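Local coordinates for mandelate racemase/muconate lactonizing enzyme family protein (Roseovarius nubinhibens ISM, PDB 3U4F) that binds a magnesium ion in an enolase-superfamily TIM-barrel pocket and may act as a hydro-lyase, at residues H161-F166 against L332-E337; A138-R143 against A151-R156; A309-V314 against D352-E357. One frame throughout, in Å; residues are numbered along the deposited sequence.

Contact 1 of 3, residues H161-F166 against L332-E337. With GAI (guanidine), chain F.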
ATOM      1  N   HIS A 161      38.670  -1.773   4.554  1.00 20.17           N
ATOM      2  CA  HIS A 161      37.884  -0.626   5.044  1.00 19.11           C
ATOM      3  C   HIS A 161      37.689  -0.505   6.556  1.00 17.74           C
ATOM      4  O   HIS A 161      37.230   0.530   7.043  1.00 16.82           O
ATOM      5  CB  HIS A 161      36.544  -0.580   4.293  1.00 19.41           C
ATOM      6  CG  HIS A 161      36.714  -0.609   2.808  1.00 22.00           C
ATOM      7  ND1 HIS A 161      37.349   0.401   2.118  1.00 24.74           N
ATOM      8  CD2 HIS A 161      36.389  -1.546   1.886  1.00 24.56           C
ATOM      9  CE1 HIS A 161      37.388   0.099   0.832  1.00 25.18           C
ATOM     10  NE2 HIS A 161      36.810  -1.076   0.663  1.00 24.45           N
ATOM     11  N   GLY A 162      38.049  -1.552   7.295  1.00 16.18           N
ATOM     12  CA  GLY A 162      38.008  -1.491   8.747  1.00 15.93           C
ATOM     13  C   GLY A 162      36.660  -1.835   9.359  1.00 14.48           C
ATOM     14  O   GLY A 162      36.435  -1.561  10.539  1.00 15.16           O
ATOM     15  N   PHE A 163      35.740  -2.400   8.565  1.00 14.20           N
ATOM     16  CA  PHE A 163      34.440  -2.830   9.117  1.00 13.48           C
ATOM     17  C   PHE A 163      34.683  -3.768  10.301  1.00 13.64           C
ATOM     18  O   PHE A 163      35.597  -4.587  10.238  1.00 12.72           O
ATOM     19  CB  PHE A 163      33.622  -3.625   8.078  1.00 13.79           C
ATOM     20  CG  PHE A 163      33.138  -2.814   6.903  1.00 12.97           C
ATOM     21  CD1 PHE A 163      32.066  -1.926   7.040  1.00 13.54           C
ATOM     22  CD2 PHE A 163      33.724  -2.967   5.653  1.00 12.27           C
ATOM     23  CE1 PHE A 163      31.590  -1.198   5.928  1.00 14.33           C
ATOM     24  CE2 PHE A 163      33.262  -2.245   4.537  1.00 14.46           C
ATOM     25  CZ  PHE A 163      32.196  -1.342   4.687  1.00 13.58           C
ATOM     26  N   ASP A 164      33.858  -3.662  11.347  1.00 12.12           N
ATOM     27  CA  ASP A 164      33.903  -4.617  12.471  1.00 12.75           C
ATOM     28  C   ASP A 164      32.525  -5.206  12.763  1.00 11.21           C
ATOM     29  O   ASP A 164      32.301  -5.763  13.827  1.00 11.62           O
ATOM     30  CB  ASP A 164      34.487  -3.964  13.728  1.00 12.89           C
ATOM     31  CG  ASP A 164      33.576  -2.903  14.347  1.00 17.16           C
ATOM     32  OD1 ASP A 164      32.458  -2.618  13.850  1.00 20.02           O
ATOM     33  OD2 ASP A 164      34.008  -2.333  15.380  1.00 20.75           O
ATOM     34  N   ALA A 165      31.603  -5.023  11.817  1.00 10.83           N
ATOM     35  CA  ALA A 165      30.239  -5.567  11.873  1.00  9.96           C
ATOM     36  C   ALA A 165      29.827  -6.004  10.469  1.00  9.96           C
ATOM     37  O   ALA A 165      30.145  -5.325   9.481  1.00  9.35           O
ATOM     38  CB  ALA A 165      29.279  -4.501  12.391  1.00 10.35           C
ATOM     39  N   PHE A 166      29.111  -7.123  10.377  1.00  8.99           N
ATOM     40  CA  PHE A 166      28.876  -7.787   9.085  1.00  9.75           C
ATOM     41  C   PHE A 166      27.510  -8.471   9.114  1.00 10.08           C
ATOM     42  O   PHE A 166      27.195  -9.176  10.070  1.00  9.52           O
ATOM     43  CB  PHE A 166      29.947  -8.854   8.795  1.00  9.81           C
ATOM     44  CG  PHE A 166      31.368  -8.352   8.929  1.00 10.56           C
ATOM     45  CD1 PHE A 166      32.058  -7.896   7.820  1.00 11.53           C
ATOM     46  CD2 PHE A 166      31.993  -8.340  10.168  1.00 11.81           C
ATOM     47  CE1 PHE A 166      33.369  -7.416   7.940  1.00 12.27           C
ATOM     48  CE2 PHE A 166      33.281  -7.841  10.317  1.00 13.09           C
ATOM     49  CZ  PHE A 166      33.970  -7.374   9.191  1.00 13.32           C
ATOM     50  N   LEU A 332      25.122   1.962  10.740  1.00  9.50           N
ATOM     51  CA  LEU A 332      24.579   2.219   9.415  1.00  9.16           C
ATOM     52  C   LEU A 332      24.660   0.947   8.568  1.00  8.45           C
ATOM     53  O   LEU A 332      25.745   0.404   8.408  1.00  8.36           O
ATOM     54  CB  LEU A 332      25.472   3.289   8.775  1.00  9.07           C
ATOM     55  CG  LEU A 332      25.226   3.605   7.298  1.00  9.18           C
ATOM     56  CD1 LEU A 332      23.950   4.442   7.201  1.00  8.88           C
ATOM     57  CD2 LEU A 332      26.425   4.350   6.683  1.00 11.10           C
ATOM     58  N   GLU A 333      23.534   0.514   7.985  1.00  8.01           N
ATOM     59  CA  GLU A 333      23.573  -0.532   6.961  1.00  7.87           C
ATOM     60  C   GLU A 333      24.309  -0.041   5.715  1.00  8.57           C
ATOM     61  O   GLU A 333      23.921   0.951   5.115  1.00  8.66           O
ATOM     62  CB  GLU A 333      22.171  -0.967   6.548  1.00  7.05           C
ATOM     63  CG  GLU A 333      22.283  -2.126   5.549  1.00  7.18           C
ATOM     64  CD  GLU A 333      20.997  -2.823   5.267  1.00  9.01           C
ATOM     65  OE1 GLU A 333      19.928  -2.263   5.569  1.00  8.30           O
ATOM     66  OE2 GLU A 333      21.086  -3.960   4.737  1.00  9.75           O
ATOM     67  N   PHE A 334      25.364  -0.746   5.332  1.00  8.39           N
ATOM     68  CA  PHE A 334      26.198  -0.304   4.230  1.00  9.70           C
ATOM     69  C   PHE A 334      26.359  -1.449   3.260  1.00  9.85           C
ATOM     70  O   PHE A 334      27.105  -2.396   3.521  1.00  9.20           O
ATOM     71  CB  PHE A 334      27.573   0.160   4.714  1.00 10.17           C
ATOM     72  CG  PHE A 334      28.362   0.876   3.636  1.00 11.28           C
ATOM     73  CD1 PHE A 334      28.213   2.254   3.447  1.00 10.65           C
ATOM     74  CD2 PHE A 334      29.227   0.162   2.805  1.00 11.28           C
ATOM     75  CE1 PHE A 334      28.919   2.911   2.430  1.00 12.27           C
ATOM     76  CE2 PHE A 334      29.929   0.810   1.767  1.00 13.89           C
ATOM     77  CZ  PHE A 334      29.788   2.169   1.592  1.00 12.62           C
ATOM     78  N   SER A 335      25.658  -1.366   2.129  1.00  9.73           N
ATOM     79  CA  SER A 335      25.749  -2.436   1.120  1.00 10.50           C
ATOM     80  C   SER A 335      27.169  -2.572   0.544  1.00 11.15           C
ATOM     81  O   SER A 335      27.767  -1.592   0.062  1.00 10.24           O
ATOM     82  CB  SER A 335      24.785  -2.205  -0.057  1.00 11.11           C
ATOM     83  OG  SER A 335      24.998  -3.247  -1.012  1.00 13.48           O
ATOM     84  N   ILE A 336      27.694  -3.790   0.595  1.00 11.10           N
ATOM     85  CA  ILE A 336      29.007  -4.056   0.052  1.00 12.87           C
ATOM     86  C   ILE A 336      28.990  -4.740  -1.339  1.00 14.46           C
ATOM     87  O   ILE A 336      30.022  -5.207  -1.825  1.00 14.04           O
ATOM     88  CB  ILE A 336      29.942  -4.781   1.067  1.00 12.77           C
ATOM     89  CG1 ILE A 336      29.284  -6.018   1.714  1.00 12.08           C
ATOM     90  CG2 ILE A 336      30.432  -3.768   2.127  1.00 11.83           C
ATOM     91  CD1 ILE A 336      29.013  -7.178   0.747  1.00 11.87           C
ATOM     92  N   GLU A 337      27.835  -4.752  -1.996  1.00 15.72           N
ATOM     93  CA  GLU A 337      27.755  -5.393  -3.315  1.00 17.57           C
ATOM     94  C   GLU A 337      28.463  -4.531  -4.371  1.00 19.95           C
ATOM     95  O   GLU A 337      28.448  -3.315  -4.267  1.00 20.05           O
ATOM     96  CB  GLU A 337      26.307  -5.678  -3.691  1.00 16.67           C
ATOM     97  CG  GLU A 337      25.560  -6.601  -2.677  1.00 17.13           C
ATOM     98  CD  GLU A 337      26.196  -7.976  -2.492  1.00 16.51           C
ATOM     99  OE1 GLU A 337      26.996  -8.373  -3.352  1.00 16.71           O
ATOM    100  OE2 GLU A 337      25.874  -8.671  -1.496  1.00 16.34           O
TER
HETATM  101  C   GAI F 372      18.122  -5.638   4.433  1.00  9.59           C
HETATM  102  N1  GAI F 372      19.076  -5.278   3.614  1.00  7.01           N
HETATM  103  N2  GAI F 372      17.042  -6.423   4.083  1.00  7.85           N
HETATM  104  N3  GAI F 372      18.122  -5.198   5.703  1.00  7.17           N
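The Phe163 ring overlaps the side chains of Phe334 and Ile336 with its far end, joining two strands of a TIM barrel of the enolase superfamily that are not direct neighbours. Strands 165-169 and 332-335 both pair in parallel with strand 132-139, and Phe163, in the loop just before the first of them, reaches across to the other. Its CZ lies 3.8 Å from Phe334 CD2, which sits at the edge of the Phe163 ring and near its plane; the two side chains cross at about a right angle. With CG of Phe334 anti to its backbone N (chi1 -169°), the ring is carried toward the loop. Ile336 supplies the second apolar contact, CG2 to Phe163 CZ at 3.9 Å. There CG2 stands beside the backbone N and faces the ring, whereas CG1 leads the rest of the chain away. Gly162, the first residue after helix 147-161, leaves helical geometry with a positive phi of 86°, where a side chain would collide with the carbonyl O of His161.

Whereas Phe334 turns to the apolar contact, Glu333 before it turns to the ligand pocket. The extended side chain of Glu333 ends in a carboxylate held from several sides: OE1 is hydrogen-bonded to Cys308 N and OE2 to Ser139 OG, while Lys167 and Arg169 form longer, weak ion pairs with OE2. A glutamine here would probably deprive the guanidine of this carboxylate's charge and weaken the pull on Lys167 and Arg169. The guanidine itself is gripped unevenly, its N1 donating to Glu333 OE2 at 2.7 Å while its N3 stays 3.4 Å from Glu333 OE1.

Contact 2 of 3, residues A138-R143 against A151-R156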
ATOM      1  N   ALA A 138      28.941  -3.902   7.163  1.00  8.92           N
ATOM      2  CA  ALA A 138      29.022  -4.436   5.809  1.00  8.65           C
ATOM      3  C   ALA A 138      27.831  -5.361   5.555  1.00  9.46           C
ATOM      4  O   ALA A 138      27.671  -6.371   6.220  1.00 10.63           O
ATOM      5  CB  ALA A 138      30.328  -5.188   5.618  1.00  8.79           C
ATOM      6  N   SER A 139      26.961  -4.966   4.644  1.00  9.92           N
ATOM      7  CA  SER A 139      25.732  -5.699   4.445  1.00 10.05           C
ATOM      8  C   SER A 139      25.792  -6.431   3.094  1.00  9.98           C
ATOM      9  O   SER A 139      25.825  -5.817   2.019  1.00  9.08           O
ATOM     10  CB  SER A 139      24.519  -4.778   4.548  1.00  9.92           C
ATOM     11  OG  SER A 139      23.316  -5.518   4.580  1.00 10.64           O
ATOM     12  N   SER A 140      25.819  -7.758   3.182  1.00 10.65           N
ATOM     13  CA  SER A 140      25.610  -8.614   2.029  1.00 10.98           C
ATOM     14  C   SER A 140      24.116  -8.703   1.681  1.00 11.19           C
ATOM     15  O   SER A 140      23.266  -8.926   2.565  1.00 11.36           O
ATOM     16  CB  SER A 140      26.127 -10.013   2.325  1.00 10.89           C
ATOM     17  OG  SER A 140      25.646 -10.927   1.343  1.00 11.64           O
HETATM   18  N   MSE A 141      23.819  -8.582   0.393  1.00 12.36           N
HETATM   19  CA  MSE A 141      22.453  -8.733  -0.118  1.00 13.82           C
HETATM   20  C   MSE A 141      22.194 -10.154  -0.605  1.00 14.08           C
HETATM   21  O   MSE A 141      21.044 -10.515  -0.854  1.00 15.37           O
HETATM   22  CB  MSE A 141      22.200  -7.742  -1.287  1.00 14.45           C
HETATM   23  CG  MSE A 141      22.451  -6.280  -0.928  1.00 17.97           C
HETATM   24 SE   MSE A 141      21.236  -5.745   0.536  1.00 29.48          SE
HETATM   25  CE  MSE A 141      22.346  -4.448   1.483  1.00 22.04           C
ATOM     26  N   LYS A 142      23.247 -10.965  -0.730  1.00 13.65           N
ATOM     27  CA  LYS A 142      23.152 -12.201  -1.529  1.00 14.18           C
ATOM     28  C   LYS A 142      22.793 -13.453  -0.746  1.00 13.25           C
ATOM     29  O   LYS A 142      23.276 -13.648   0.357  1.00 11.81           O
ATOM     30  CB  LYS A 142      24.479 -12.438  -2.267  1.00 14.94           C
ATOM     31  CG  LYS A 142      24.749 -11.447  -3.412  1.00 16.41           C
ATOM     32  CD  LYS A 142      25.997 -11.855  -4.189  1.00 18.59           C
ATOM     33  CE  LYS A 142      26.109 -11.100  -5.506  1.00 21.75           C
ATOM     34  NZ  LYS A 142      27.169 -11.650  -6.413  1.00 23.23           N
ATOM     35  N   ARG A 143      21.961 -14.306  -1.341  1.00 13.46           N
ATOM     36  CA  ARG A 143      21.798 -15.686  -0.865  1.00 15.28           C
ATOM     37  C   ARG A 143      22.421 -16.721  -1.795  1.00 17.43           C
ATOM     38  O   ARG A 143      22.606 -17.883  -1.382  1.00 17.94           O
ATOM     39  CB  ARG A 143      20.322 -16.044  -0.658  1.00 14.61           C
ATOM     40  CG  ARG A 143      19.785 -15.588   0.672  1.00 12.91           C
ATOM     41  CD  ARG A 143      18.263 -15.605   0.708  1.00 10.69           C
ATOM     42  NE  ARG A 143      17.822 -15.191   2.022  1.00 10.43           N
ATOM     43  CZ  ARG A 143      17.501 -13.941   2.316  1.00 10.71           C
ATOM     44  NH1 ARG A 143      17.536 -13.000   1.363  1.00  6.83           N
ATOM     45  NH2 ARG A 143      17.174 -13.638   3.554  1.00  8.41           N
ATOM     46  N   ALA A 151      32.322 -15.468   3.779  1.00 18.21           N
ATOM     47  CA  ALA A 151      33.380 -15.202   4.758  1.00 19.14           C
ATOM     48  C   ALA A 151      34.597 -14.555   4.097  1.00 19.57           C
ATOM     49  O   ALA A 151      35.175 -13.621   4.644  1.00 19.33           O
ATOM     50  CB  ALA A 151      33.805 -16.505   5.487  1.00 18.85           C
ATOM     51  N   GLU A 152      35.004 -15.074   2.941  1.00 20.32           N
ATOM     52  CA  GLU A 152      36.262 -14.619   2.339  1.00 21.56           C
ATOM     53  C   GLU A 152      36.186 -13.160   1.895  1.00 20.92           C
ATOM     54  O   GLU A 152      37.120 -12.398   2.131  1.00 20.54           O
ATOM     55  CB  GLU A 152      36.716 -15.525   1.191  1.00 21.60           C
ATOM     56  CG  GLU A 152      37.278 -16.900   1.640  1.00 26.48           C
ATOM     57  CD  GLU A 152      38.332 -16.792   2.761  1.00 30.04           C
ATOM     58  OE1 GLU A 152      39.338 -16.068   2.576  1.00 31.91           O
ATOM     59  OE2 GLU A 152      38.142 -17.411   3.834  1.00 32.11           O
ATOM     60  N   ARG A 153      35.076 -12.772   1.257  1.00 19.63           N
ATOM     61  CA  ARG A 153      34.905 -11.363   0.882  1.00 18.60           C
ATOM     62  C   ARG A 153      34.747 -10.424   2.087  1.00 18.29           C
ATOM     63  O   ARG A 153      35.252  -9.290   2.051  1.00 17.24           O
ATOM     64  CB  ARG A 153      33.788 -11.162  -0.149  1.00 18.63           C
ATOM     65  CG  ARG A 153      32.344 -11.355   0.356  1.00 18.66           C
ATOM     66  CD  ARG A 153      31.391 -10.564  -0.576  1.00 19.25           C
ATOM     67  NE  ARG A 153      29.974 -10.805  -0.301  1.00 19.98           N
ATOM     68  CZ  ARG A 153      28.970 -10.320  -1.033  1.00 18.32           C
ATOM     69  NH1 ARG A 153      29.198  -9.532  -2.089  1.00 16.60           N
ATOM     70  NH2 ARG A 153      27.728 -10.620  -0.700  1.00 16.02           N
HETATM   71  N   MSE A 154      34.079 -10.872   3.153  1.00 17.64           N
HETATM   72  CA  MSE A 154      33.993 -10.033   4.360  1.00 18.00           C
HETATM   73  C   MSE A 154      35.380  -9.787   4.959  1.00 17.98           C
HETATM   74  O   MSE A 154      35.666  -8.674   5.393  1.00 16.52           O
HETATM   75  CB  MSE A 154      33.055 -10.604   5.422  1.00 18.24           C
HETATM   76  CG  MSE A 154      31.586 -10.639   5.034  1.00 20.32           C
HETATM   77 SE   MSE A 154      30.885  -8.930   4.323  1.00 29.69          SE
HETATM   78  CE  MSE A 154      28.987  -9.385   4.430  1.00 21.45           C
ATOM     79  N   LYS A 155      36.240 -10.811   4.976  1.00 18.90           N
ATOM     80  CA  LYS A 155      37.638 -10.597   5.402  1.00 20.39           C
ATOM     81  C   LYS A 155      38.356  -9.572   4.514  1.00 20.42           C
ATOM     82  O   LYS A 155      39.041  -8.690   5.030  1.00 20.57           O
ATOM     83  CB  LYS A 155      38.433 -11.911   5.478  1.00 20.87           C
ATOM     84  CG  LYS A 155      37.949 -12.822   6.586  1.00 22.10           C
ATOM     85  CD  LYS A 155      38.857 -14.014   6.814  1.00 25.51           C
ATOM     86  CE  LYS A 155      38.501 -15.125   5.875  1.00 27.97           C
ATOM     87  NZ  LYS A 155      39.046 -16.452   6.294  1.00 29.34           N
ATOM     88  N   ARG A 156      38.204  -9.668   3.198  1.00 21.02           N
ATOM     89  CA  ARG A 156      38.798  -8.650   2.313  1.00 21.43           C
ATOM     90  C   ARG A 156      38.312  -7.245   2.651  1.00 20.55           C
ATOM     91  O   ARG A 156      39.095  -6.291   2.741  1.00 19.04           O
ATOM     92  CB  ARG A 156      38.493  -8.931   0.846  1.00 22.18           C
ATOM     93  CG  ARG A 156      38.785 -10.350   0.378  1.00 28.13           C
ATOM     94  CD  ARG A 156      40.268 -10.707   0.468  1.00 36.32           C
ATOM     95  NE  ARG A 156      40.463 -12.074   0.977  1.00 41.15           N
ATOM     96  CZ  ARG A 156      40.333 -13.186   0.250  1.00 43.08           C
ATOM     97  NH1 ARG A 156      40.004 -13.123  -1.036  1.00 44.60           N
ATOM     98  NH2 ARG A 156      40.526 -14.371   0.817  1.00 44.22           N
TER
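Ala138, near the end of strand 132-139, sets its CB 4.0 Å from the SE atom of Met154, a selenomethionine on helix 147-161. The Met154 chain bends at chi2 (-50°), which brings its terminal CE back to the strand, 3.7 Å from Ala138 O. Ser139 turns from the helix to the other side of the strand, and Ser140 faces the helix again. Its CB takes the same methyl, Met154 CE, at 3.6 Å, so one side chain touches both Ala138 at the strand end and Ser140 just beyond it. The OG of Ser140 does polar work. It accepts from the backbone N of Lys142 at 3.2 Å, an ST turn that shapes the chain as it leaves the strand, and it receives a weak bond from Arg153 NH2 at 2.9 Å, bent to 120° at the hydrogen. Its stronger partner is Glu150, whose carboxylate also pairs with Arg153 NE.

Met141 swings away toward the guanidine pocket. Lys142 then runs its extended aliphatic chain past the guanidinium of Arg153, CB lying 4.0 Å from NH2, on the way to a salt bridge with Asp340. Lys142 NZ and Arg153 NH1 come within 5.2 Å of each other, but NH1 is paired with Glu337. This strand-to-helix step of a beta-alpha-beta unit therefore divides its chemistry: apolar contact beside the strand gives way to a charged cluster at its end, where the surrounding acids probably offset the two neighbouring positive groups.

Contact 3 of 3, residues A309-V314 against D352-E357; sequences ANLSLV and DPYRIE
Tyr354, the residue that meets Leu311 and Ser312, is prepared two positions earlier by Asp352, whose OD1 accepts from the backbone N of Tyr354 at 3.0 Å and closes an Asx turn. Pro353, inside that turn, lays its CG over the centre of the Tyr354 ring, 3.7 Å above the plane. CG of Tyr354 stands anti to the carbonyl carbon (chi1 -60°), which carries the ring toward 309-314. The other face of the ring is covered from across the contact: Leu311 CD2 makes a CH-pi contact, 4.1 Å from the ring centroid, with Leu311 CB 3.9 Å from Tyr354 CE2. The tyrosine is thus sandwiched between a proline of its own loop and a leucine of the other segment, which probably limits rotation of the ring.

Beyond the ring, the phenol OH donates to Ser312 O at 2.6 Å. The approach makes 138° at the carbonyl oxygen and is tilted 26° from the carbonyl plane. The same OH accepts from Leu316 N in the first turn of helix 313-322, so the buried hydroxyl is used in both directions.

The backbone that Tyr354 grips is itself held by side-chain bonds. Asn310 OD1 accepts twice within its carbonyl plane, from Ser312 OG at 2.7 Å and from Ser312 N at 3.0 Å, the latter an Asx turn. Ser312 is the N-cap of helix 313-322, its OG taking a weak capping bond from Val314 N and a hydrogen bond from Gln52 NE2. Ala309, at the start of the segment, touches the bound guanidine. The whole is a capped helix start joined to the loop that follows a barrel strand, beside the ligand pocket of an enolase-superfamily TIM barrel.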
ATOM      1  N   ALA A 309      19.562  -0.169   1.627  1.00 14.59           N
ATOM      2  CA  ALA A 309      20.097  -1.336   0.953  1.00 14.98           C
ATOM      3  C   ALA A 309      20.791  -1.102  -0.404  1.00 13.37           C
ATOM      4  O   ALA A 309      21.067  -2.049  -1.144  1.00 14.02           O
ATOM      5  CB  ALA A 309      19.026  -2.383   0.837  1.00 15.30           C
ATOM      6  N   ASN A 310      21.041   0.154  -0.744  1.00 10.75           N
ATOM      7  CA  ASN A 310      21.921   0.432  -1.863  1.00  9.77           C
ATOM      8  C   ASN A 310      22.553   1.791  -1.634  1.00  8.88           C
ATOM      9  O   ASN A 310      22.218   2.481  -0.655  1.00  6.38           O
ATOM     10  CB  ASN A 310      21.182   0.414  -3.184  1.00  8.07           C
ATOM     11  CG  ASN A 310      20.003   1.314  -3.178  1.00 10.03           C
ATOM     12  OD1 ASN A 310      20.129   2.529  -3.067  1.00  7.46           O
ATOM     13  ND2 ASN A 310      18.820   0.719  -3.289  1.00  9.75           N
ATOM     14  N   LEU A 311      23.454   2.148  -2.541  1.00  8.29           N
ATOM     15  CA  LEU A 311      24.190   3.407  -2.427  1.00  8.53           C
ATOM     16  C   LEU A 311      23.654   4.502  -3.336  1.00  7.84           C
ATOM     17  O   LEU A 311      24.425   5.345  -3.861  1.00  7.20           O
ATOM     18  CB  LEU A 311      25.696   3.185  -2.639  1.00  9.41           C
ATOM     19  CG  LEU A 311      26.325   2.237  -1.611  1.00  9.81           C
ATOM     20  CD1 LEU A 311      27.831   1.905  -1.916  1.00 13.12           C
ATOM     21  CD2 LEU A 311      26.052   2.734  -0.169  1.00  8.06           C
ATOM     22  N   SER A 312      22.333   4.491  -3.539  1.00  7.37           N
ATOM     23  CA  SER A 312      21.629   5.721  -3.907  1.00  7.41           C
ATOM     24  C   SER A 312      21.712   6.643  -2.680  1.00  7.52           C
ATOM     25  O   SER A 312      22.467   6.355  -1.747  1.00  8.39           O
ATOM     26  CB  SER A 312      20.152   5.464  -4.259  1.00  7.53           C
ATOM     27  OG  SER A 312      19.394   5.122  -3.111  1.00  7.61           O
ATOM     28  N   LEU A 313      20.939   7.722  -2.644  1.00  7.01           N
ATOM     29  CA  LEU A 313      21.010   8.647  -1.474  1.00  6.86           C
ATOM     30  C   LEU A 313      20.408   8.104  -0.167  1.00  7.40           C
ATOM     31  O   LEU A 313      20.600   8.693   0.899  1.00  7.30           O
ATOM     32  CB  LEU A 313      20.412  10.028  -1.798  1.00  5.99           C
ATOM     33  CG  LEU A 313      21.188  10.843  -2.844  1.00  7.36           C
ATOM     34  CD1 LEU A 313      20.446  12.116  -3.101  1.00  7.31           C
ATOM     35  CD2 LEU A 313      22.578  11.141  -2.289  1.00  7.96           C
ATOM     36  N   VAL A 314      19.693   6.982  -0.240  1.00  6.87           N
ATOM     37  CA  VAL A 314      19.084   6.422   0.957  1.00  6.35           C
ATOM     38  C   VAL A 314      20.118   6.192   2.061  1.00  6.17           C
ATOM     39  O   VAL A 314      19.843   6.467   3.221  1.00  6.09           O
ATOM     40  CB  VAL A 314      18.251   5.132   0.644  1.00  6.04           C
ATOM     41  CG1 VAL A 314      19.180   3.969   0.242  1.00  7.77           C
ATOM     42  CG2 VAL A 314      17.357   4.772   1.825  1.00  6.26           C
ATOM     43  N   ASP A 352      31.625  11.540  -3.851  1.00  8.96           N
ATOM     44  CA  ASP A 352      31.411  10.201  -3.328  1.00  9.51           C
ATOM     45  C   ASP A 352      31.291  10.348  -1.815  1.00  9.27           C
ATOM     46  O   ASP A 352      32.299  10.593  -1.113  1.00 10.42           O
ATOM     47  CB  ASP A 352      32.583   9.302  -3.734  1.00  9.24           C
ATOM     48  CG  ASP A 352      32.489   7.891  -3.165  1.00 13.42           C
ATOM     49  OD1 ASP A 352      31.504   7.584  -2.453  1.00 10.23           O
ATOM     50  OD2 ASP A 352      33.439   7.109  -3.425  1.00 13.46           O
ATOM     51  N   PRO A 353      30.062  10.271  -1.303  1.00  9.18           N
ATOM     52  CA  PRO A 353      29.902  10.489   0.148  1.00  8.94           C
ATOM     53  C   PRO A 353      30.093   9.229   0.994  1.00  8.48           C
ATOM     54  O   PRO A 353      29.915   9.276   2.239  1.00  8.38           O
ATOM     55  CB  PRO A 353      28.464  10.980   0.262  1.00  9.52           C
ATOM     56  CG  PRO A 353      27.734  10.269  -0.859  1.00  9.86           C
ATOM     57  CD  PRO A 353      28.764  10.097  -1.998  1.00  9.39           C
ATOM     58  N   TYR A 354      30.446   8.131   0.339  1.00  7.77           N
ATOM     59  CA  TYR A 354      30.447   6.809   0.991  1.00  9.19           C
ATOM     60  C   TYR A 354      31.806   6.176   1.217  1.00  9.97           C
ATOM     61  O   TYR A 354      31.917   4.948   1.283  1.00  9.24           O
ATOM     62  CB  TYR A 354      29.564   5.850   0.177  1.00  7.09           C
ATOM     63  CG  TYR A 354      28.130   6.337   0.069  1.00  8.43           C
ATOM     64  CD1 TYR A 354      27.446   6.748   1.199  1.00  7.98           C
ATOM     65  CD2 TYR A 354      27.445   6.339  -1.171  1.00  7.76           C
ATOM     66  CE1 TYR A 354      26.095   7.181   1.129  1.00  8.81           C
ATOM     67  CE2 TYR A 354      26.094   6.765  -1.253  1.00  5.99           C
ATOM     68  CZ  TYR A 354      25.438   7.186  -0.105  1.00  6.03           C
ATOM     69  OH  TYR A 354      24.115   7.578  -0.149  1.00  6.62           O
ATOM     70  N   ARG A 355      32.845   6.987   1.381  1.00 11.07           N
ATOM     71  CA  ARG A 355      34.136   6.357   1.677  1.00 11.93           C
ATOM     72  C   ARG A 355      34.106   5.867   3.129  1.00 11.47           C
ATOM     73  O   ARG A 355      33.570   6.540   4.017  1.00 10.81           O
ATOM     74  CB  ARG A 355      35.287   7.319   1.368  1.00 13.00           C
ATOM     75  CG  ARG A 355      35.540   7.499  -0.169  1.00 18.58           C
ATOM     76  CD  ARG A 355      36.966   8.064  -0.431  1.00 28.55           C
ATOM     77  NE  ARG A 355      38.029   7.058  -0.389  1.00 32.22           N
ATOM     78  CZ  ARG A 355      39.288   7.315  -0.027  1.00 34.11           C
ATOM     79  NH1 ARG A 355      39.633   8.537   0.345  1.00 32.32           N
ATOM     80  NH2 ARG A 355      40.203   6.347  -0.017  1.00 35.61           N
ATOM     81  N   ILE A 356      34.596   4.655   3.355  1.00 11.44           N
ATOM     82  CA  ILE A 356      34.574   4.066   4.691  1.00 12.91           C
ATOM     83  C   ILE A 356      36.006   4.014   5.193  1.00 13.85           C
ATOM     84  O   ILE A 356      36.899   3.609   4.478  1.00 15.26           O
ATOM     85  CB  ILE A 356      33.952   2.631   4.715  1.00 12.21           C
ATOM     86  CG1 ILE A 356      32.518   2.649   4.149  1.00 11.57           C
ATOM     87  CG2 ILE A 356      33.999   2.018   6.146  1.00 10.71           C
ATOM     88  CD1 ILE A 356      31.530   3.478   5.015  1.00 13.46           C
ATOM     89  N   GLU A 357      36.205   4.425   6.432  1.00 15.48           N
ATOM     90  CA  GLU A 357      37.526   4.438   7.031  1.00 16.27           C
ATOM     91  C   GLU A 357      37.393   3.991   8.471  1.00 15.03           C
ATOM     92  O   GLU A 357      36.574   4.532   9.243  1.00 13.66           O
ATOM     93  CB  GLU A 357      38.064   5.858   6.978  1.00 17.33           C
ATOM     94  CG  GLU A 357      39.481   6.027   7.380  1.00 22.77           C
ATOM     95  CD  GLU A 357      39.948   7.396   6.946  1.00 28.54           C
ATOM     96  OE1 GLU A 357      40.487   7.486   5.828  1.00 32.63           O
ATOM     97  OE2 GLU A 357      39.702   8.384   7.674  1.00 33.25           O
TER

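All three contacts are buried, but contact 3 lies closest to the centre of the chain and contact 2 farthest from it. Contacts 1 and 2 hold the same part of the barrel sheet and share helix 147-161, which contact 2 packs on strand 132-139 and contact 1 follows just past its end. Contacts 1 and 3 meet at Phe334, whose ring touches Leu311, Ile356 and the backbone of Tyr354. Their chemistry follows their place: contact 1 is apolar across its segments, contact 2 pairs selenomethionine packing with partly exposed charges, and contact 3 joins an aromatic ring to backbone polar atoms. Each segment pair also sends one residue to the guanidine pocket.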